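Local coordinates for glycerophosphodiester phosphodiesterase (Thermotoga maritima, PDB 1O1Z), which belongs to the glycerophosphodiester phosphodiesterase family and is built on the TIM-barrel fold, with one protein chain in its assembly, at residues 58-63 and 109-114; 118-123 and 141-146. One frame throughout, in Å; residues are numbered along the deposited sequence.

Contact 1 (58-63 and 109-114); sequences VSHDED and EIKERE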
# COMPACT_ATOMS: atom_id res chain seq x y z
N VAL A 58 -4.26 7.46 9.53
CA VAL A 58 -3.85 7.32 8.13
C VAL A 58 -3.09 8.59 7.71
O VAL A 58 -3.67 9.67 7.58
CB VAL A 58 -5.04 7.05 7.22
CG1 VAL A 58 -4.59 6.91 5.76
CG2 VAL A 58 -5.80 5.81 7.66
N SER A 59 -1.77 8.48 7.55
CA SER A 59 -0.94 9.60 7.12
C SER A 59 0.36 9.05 6.56
O SER A 59 1.06 8.32 7.25
CB SER A 59 -0.61 10.51 8.30
OG SER A 59 0.20 11.62 7.87
N HIS A 60 0.68 9.42 5.32
CA HIS A 60 1.98 9.05 4.76
C HIS A 60 3.17 9.67 5.52
O HIS A 60 4.08 8.96 5.95
CB HIS A 60 2.04 9.43 3.28
CG HIS A 60 3.34 9.08 2.65
ND1 HIS A 60 4.40 9.96 2.60
CD2 HIS A 60 3.78 7.92 2.11
CE1 HIS A 60 5.43 9.36 2.03
NE2 HIS A 60 5.09 8.12 1.74
N ASP A 61 3.14 10.98 5.71
CA ASP A 61 4.21 11.70 6.37
C ASP A 61 4.03 11.62 7.89
O ASP A 61 2.92 11.43 8.38
CB ASP A 61 4.19 13.17 5.98
CG ASP A 61 4.53 13.45 4.51
OD1 ASP A 61 4.97 12.54 3.76
OD2 ASP A 61 4.42 14.61 4.07
N GLU A 62 5.10 11.85 8.63
CA GLU A 62 5.04 11.82 10.09
C GLU A 62 4.47 13.12 10.67
O GLU A 62 4.25 13.19 11.87
CB GLU A 62 6.42 11.52 10.71
CG GLU A 62 7.43 12.63 10.61
CD GLU A 62 8.66 12.40 11.48
OE1 GLU A 62 8.81 11.31 12.09
OE2 GLU A 62 9.50 13.31 11.54
N ASP A 63 4.29 14.14 9.84
CA ASP A 63 3.77 15.44 10.30
C ASP A 63 2.77 16.01 9.29
O ASP A 63 2.51 15.40 8.25
CB ASP A 63 4.91 16.41 10.58
CG ASP A 63 5.75 16.66 9.37
OD1 ASP A 63 5.19 16.88 8.27
OD2 ASP A 63 7.00 16.64 9.43
N GLU A 109 0.10 0.04 4.32
CA GLU A 109 1.54 0.20 4.45
C GLU A 109 1.83 0.66 5.86
O GLU A 109 1.40 1.74 6.29
CB GLU A 109 2.15 1.15 3.42
CG GLU A 109 3.66 1.24 3.63
CD GLU A 109 4.42 2.19 2.74
OE1 GLU A 109 3.89 2.68 1.73
OE2 GLU A 109 5.59 2.47 3.10
N ILE A 110 2.61 -0.13 6.57
CA ILE A 110 3.00 0.18 7.93
C ILE A 110 4.19 1.12 7.87
O ILE A 110 5.28 0.74 7.42
CB ILE A 110 3.42 -1.08 8.69
CG1 ILE A 110 2.40 -2.21 8.54
CG2 ILE A 110 3.69 -0.69 10.15
CD1 ILE A 110 1.19 -1.98 9.28
N LYS A 111 4.03 2.35 8.37
CA LYS A 111 5.12 3.31 8.33
C LYS A 111 6.02 3.30 9.58
O LYS A 111 7.13 3.84 9.54
CB LYS A 111 4.54 4.73 8.14
CG LYS A 111 3.89 4.97 6.79
CD LYS A 111 4.94 4.84 5.66
CE LYS A 111 4.58 5.56 4.40
NZ LYS A 111 5.65 5.35 3.35
N GLU A 112 5.49 2.72 10.66
CA GLU A 112 6.12 2.69 11.98
C GLU A 112 5.95 1.33 12.62
O GLU A 112 4.82 0.85 12.75
CB GLU A 112 5.43 3.71 12.90
CG GLU A 112 5.44 5.10 12.36
CD GLU A 112 4.66 6.09 13.22
OE1 GLU A 112 3.85 5.65 14.09
OE2 GLU A 112 4.85 7.28 12.97
N ARG A 113 7.06 0.69 13.03
CA ARG A 113 6.96 -0.60 13.72
C ARG A 113 6.05 -0.54 14.93
O ARG A 113 5.32 -1.47 15.21
CB ARG A 113 8.35 -1.12 14.14
CG ARG A 113 8.33 -2.24 15.21
CD ARG A 113 9.73 -2.75 15.61
NE ARG A 113 10.32 -3.62 14.56
CZ ARG A 113 10.17 -4.92 14.52
NH1 ARG A 113 9.38 -5.50 15.43
NH2 ARG A 113 10.79 -5.66 13.57
N GLU A 114 6.09 0.57 15.65
CA GLU A 114 5.27 0.69 16.86
C GLU A 114 3.77 0.64 16.61
O GLU A 114 3.01 0.42 17.55
CB GLU A 114 5.66 1.94 17.66
CG GLU A 114 5.52 3.25 16.91
CD GLU A 114 6.81 3.70 16.19
OE1 GLU A 114 7.70 2.87 15.83
OE2 GLU A 114 6.94 4.94 15.95
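K111 reaches H60 with the far end of its side chain, and a tour along that chain shows how a lysine can pack against one neighbour and pair with another. From a CB that points at the 58-63 loop, CG passes 4.1 Å from the carbonyl O of H60. A bend at the second torsion (chi2 -63°) then turns CD aside, and the rest of the chain runs out extended. CE meets the imidazole first, standing 3.4 Å from CD2 of H60. NZ ends 3.3 Å from NE2 of H60, coming in obliquely to the ring. NZ also forms a salt bridge within its own segment, to OE2 of E109 at 2.9 Å, the ammonium nitrogen standing above the plane of the carboxylate. The imidazole is steadied at its other nitrogen, since ND1 of H60 donates to OD1 of D61 (2.9 Å, N-H...O angle 161°), an acceptor lying nearly in the ring plane; this bond should fix the rotation of the ring. Within the loop, OG of S59 donates to the carbonyl O of D61 (2.8 Å), in the carbonyl plane and on a lone pair. Beyond the touching pair, R75 forms salt bridges with both E62 and E112, and R49 reaches E112 and the backbone O of H60. The two segments thus come together beside strand 43-50, which pairs with both 56-58 and 105-110, at the carboxy-terminal end of the parallel strands, the rim of a TIM barrel where enzymes of this fold place their active sites.

Contact 2 (118-123 and 141-146); sequences AVLEIS and EKFKGT. With NA (sodium ion), chain B.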
# COMPACT_ATOMS: atom_id res chain seq x y z
N ALA A 118 -1.16 -2.58 17.13
CA ALA A 118 -2.47 -1.97 17.03
C ALA A 118 -3.16 -2.24 15.69
O ALA A 118 -4.37 -2.45 15.64
CB ALA A 118 -2.38 -0.48 17.28
N VAL A 119 -2.40 -2.23 14.62
CA VAL A 119 -2.93 -2.53 13.30
C VAL A 119 -3.41 -3.98 13.26
O VAL A 119 -4.49 -4.25 12.74
CB VAL A 119 -1.88 -2.29 12.20
CG1 VAL A 119 -2.31 -2.89 10.87
CG2 VAL A 119 -1.61 -0.79 12.07
N LEU A 120 -2.62 -4.91 13.77
CA LEU A 120 -3.00 -6.32 13.76
C LEU A 120 -4.27 -6.55 14.57
O LEU A 120 -5.13 -7.32 14.16
CB LEU A 120 -1.85 -7.20 14.21
CG LEU A 120 -0.76 -7.29 13.14
CD1 LEU A 120 0.54 -7.83 13.70
CD2 LEU A 120 -1.28 -8.17 11.95
N GLU A 121 -4.41 -5.87 15.70
CA GLU A 121 -5.58 -6.06 16.53
C GLU A 121 -6.84 -5.60 15.82
O GLU A 121 -7.85 -6.33 15.78
CB GLU A 121 -5.38 -5.36 17.88
CG GLU A 121 -6.49 -5.64 18.89
CD GLU A 121 -6.65 -7.13 19.19
OE1 GLU A 121 -5.64 -7.88 19.23
OE2 GLU A 121 -7.81 -7.56 19.40
N ILE A 122 -6.80 -4.40 15.21
CA ILE A 122 -7.98 -3.86 14.56
C ILE A 122 -8.31 -4.65 13.29
O ILE A 122 -9.47 -4.73 12.86
CB ILE A 122 -7.84 -2.36 14.28
CG1 ILE A 122 -9.22 -1.78 13.90
CG2 ILE A 122 -6.83 -2.09 13.23
N SER A 123 -7.30 -5.29 12.73
CA SER A 123 -7.45 -6.03 11.49
C SER A 123 -8.02 -7.43 11.67
O SER A 123 -8.38 -8.08 10.70
CB SER A 123 -6.13 -6.08 10.75
OG SER A 123 -5.72 -4.75 10.38
N GLU A 141 8.73 -11.06 11.14
CA GLU A 141 8.65 -11.32 12.56
C GLU A 141 7.24 -11.26 13.13
O GLU A 141 6.90 -12.04 14.03
CB GLU A 141 9.56 -10.33 13.30
CG GLU A 141 11.02 -10.54 13.02
CD GLU A 141 11.91 -9.38 13.42
OE1 GLU A 141 11.42 -8.48 14.15
OE2 GLU A 141 13.10 -9.35 13.02
N LYS A 142 6.44 -10.32 12.66
CA LYS A 142 5.15 -10.02 13.31
C LYS A 142 3.93 -10.31 12.47
O LYS A 142 2.81 -10.36 13.02
CB LYS A 142 5.10 -8.56 13.76
CG LYS A 142 6.04 -8.26 14.91
CD LYS A 142 5.83 -6.88 15.51
CE LYS A 142 4.65 -6.82 16.43
NZ LYS A 142 5.00 -7.27 17.81
N PHE A 143 4.09 -10.51 11.16
CA PHE A 143 2.94 -10.63 10.25
C PHE A 143 2.74 -12.03 9.69
O PHE A 143 1.97 -12.22 8.76
CB PHE A 143 3.03 -9.55 9.17
CG PHE A 143 2.73 -8.16 9.69
CD1 PHE A 143 3.67 -7.44 10.41
CD2 PHE A 143 1.48 -7.60 9.50
CE1 PHE A 143 3.38 -6.20 10.91
CE2 PHE A 143 1.17 -6.34 10.02
CZ PHE A 143 2.13 -5.63 10.70
N LYS A 144 3.42 -13.03 10.25
CA LYS A 144 3.14 -14.38 9.83
C LYS A 144 1.67 -14.70 10.07
O LYS A 144 1.08 -14.26 11.05
CB LYS A 144 4.02 -15.40 10.53
CG LYS A 144 5.51 -15.32 10.22
CD LYS A 144 5.75 -15.43 8.73
CE LYS A 144 7.16 -15.69 8.34
NZ LYS A 144 7.17 -15.84 6.86
N GLY A 145 1.10 -15.47 9.15
CA GLY A 145 -0.33 -15.76 9.22
C GLY A 145 -1.27 -14.68 8.70
O GLY A 145 -2.49 -14.77 8.86
N THR A 146 -0.71 -13.66 8.07
CA THR A 146 -1.45 -12.64 7.34
C THR A 146 -0.85 -12.57 5.93
O THR A 146 0.25 -13.10 5.69
CB THR A 146 -1.32 -11.23 7.97
OG1 THR A 146 -0.01 -10.67 7.72
CG2 THR A 146 -1.53 -11.24 9.48
NA NA B . -8.09 -9.79 9.10
O HOH W 1 -5.77 -9.41 9.44
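L120 alone represents its helix within 4.5 Å of the 141-146 segment, and its forked tip meets three residues there without a single hydrogen bond crossing. Its CG lies anti to the carbonyl carbon (chi1 -73°), sending the fork toward F143. One methyl, CD1, sits over a face of the F143 ring, 4.1 Å from the centroid and 14° off the normal, a CH-pi contact; it also lies 3.5 Å from the carbonyl O of K142. The other, CD2, packs 3.6 Å from CE2 of F143 and reaches CG2 of T146. Here helices 116-123 and 136-142, consecutive outer helices of the TIM barrel, meet over strand 129-133, whose F131 touches the ring of F143. Where the second helix gives out, a type II turn runs from F143 to T146, with G145 in the left-handed position. The carbonyl O of F143 is gripped twice, by N of T146 and by OG1 of T146; OG1 lies 2.7 Å from O of F143, in the carbonyl plane. K142 takes its amine off to a salt bridge with D117. On helix 116-123, OG and N of S123 approach O of V119 from opposite faces, while O of S123 binds the sodium ion at 2.4 Å, beside R126 O.

From the N terminus, the chain leaves strand 56-58 through the 58-63 loop and passes 45 residues, including helices 79-85 and 93-99, before the end of strand 105-110 returns to it: contact 1 closes that excursion. Contact 2 then opens on the next helix, 116-123, and closes a shorter loop of 17 residues that holds strand 129-133. The two follow in series, neither nested nor crossed. They still touch: R113 NH2 forms a 3.0 Å salt bridge with E141 OE1, and I110, at the end of strand 105-110, packs against both segments of contact 2. Together they connect the barrel rim with its outer helices, an example of successive closures meeting side by side.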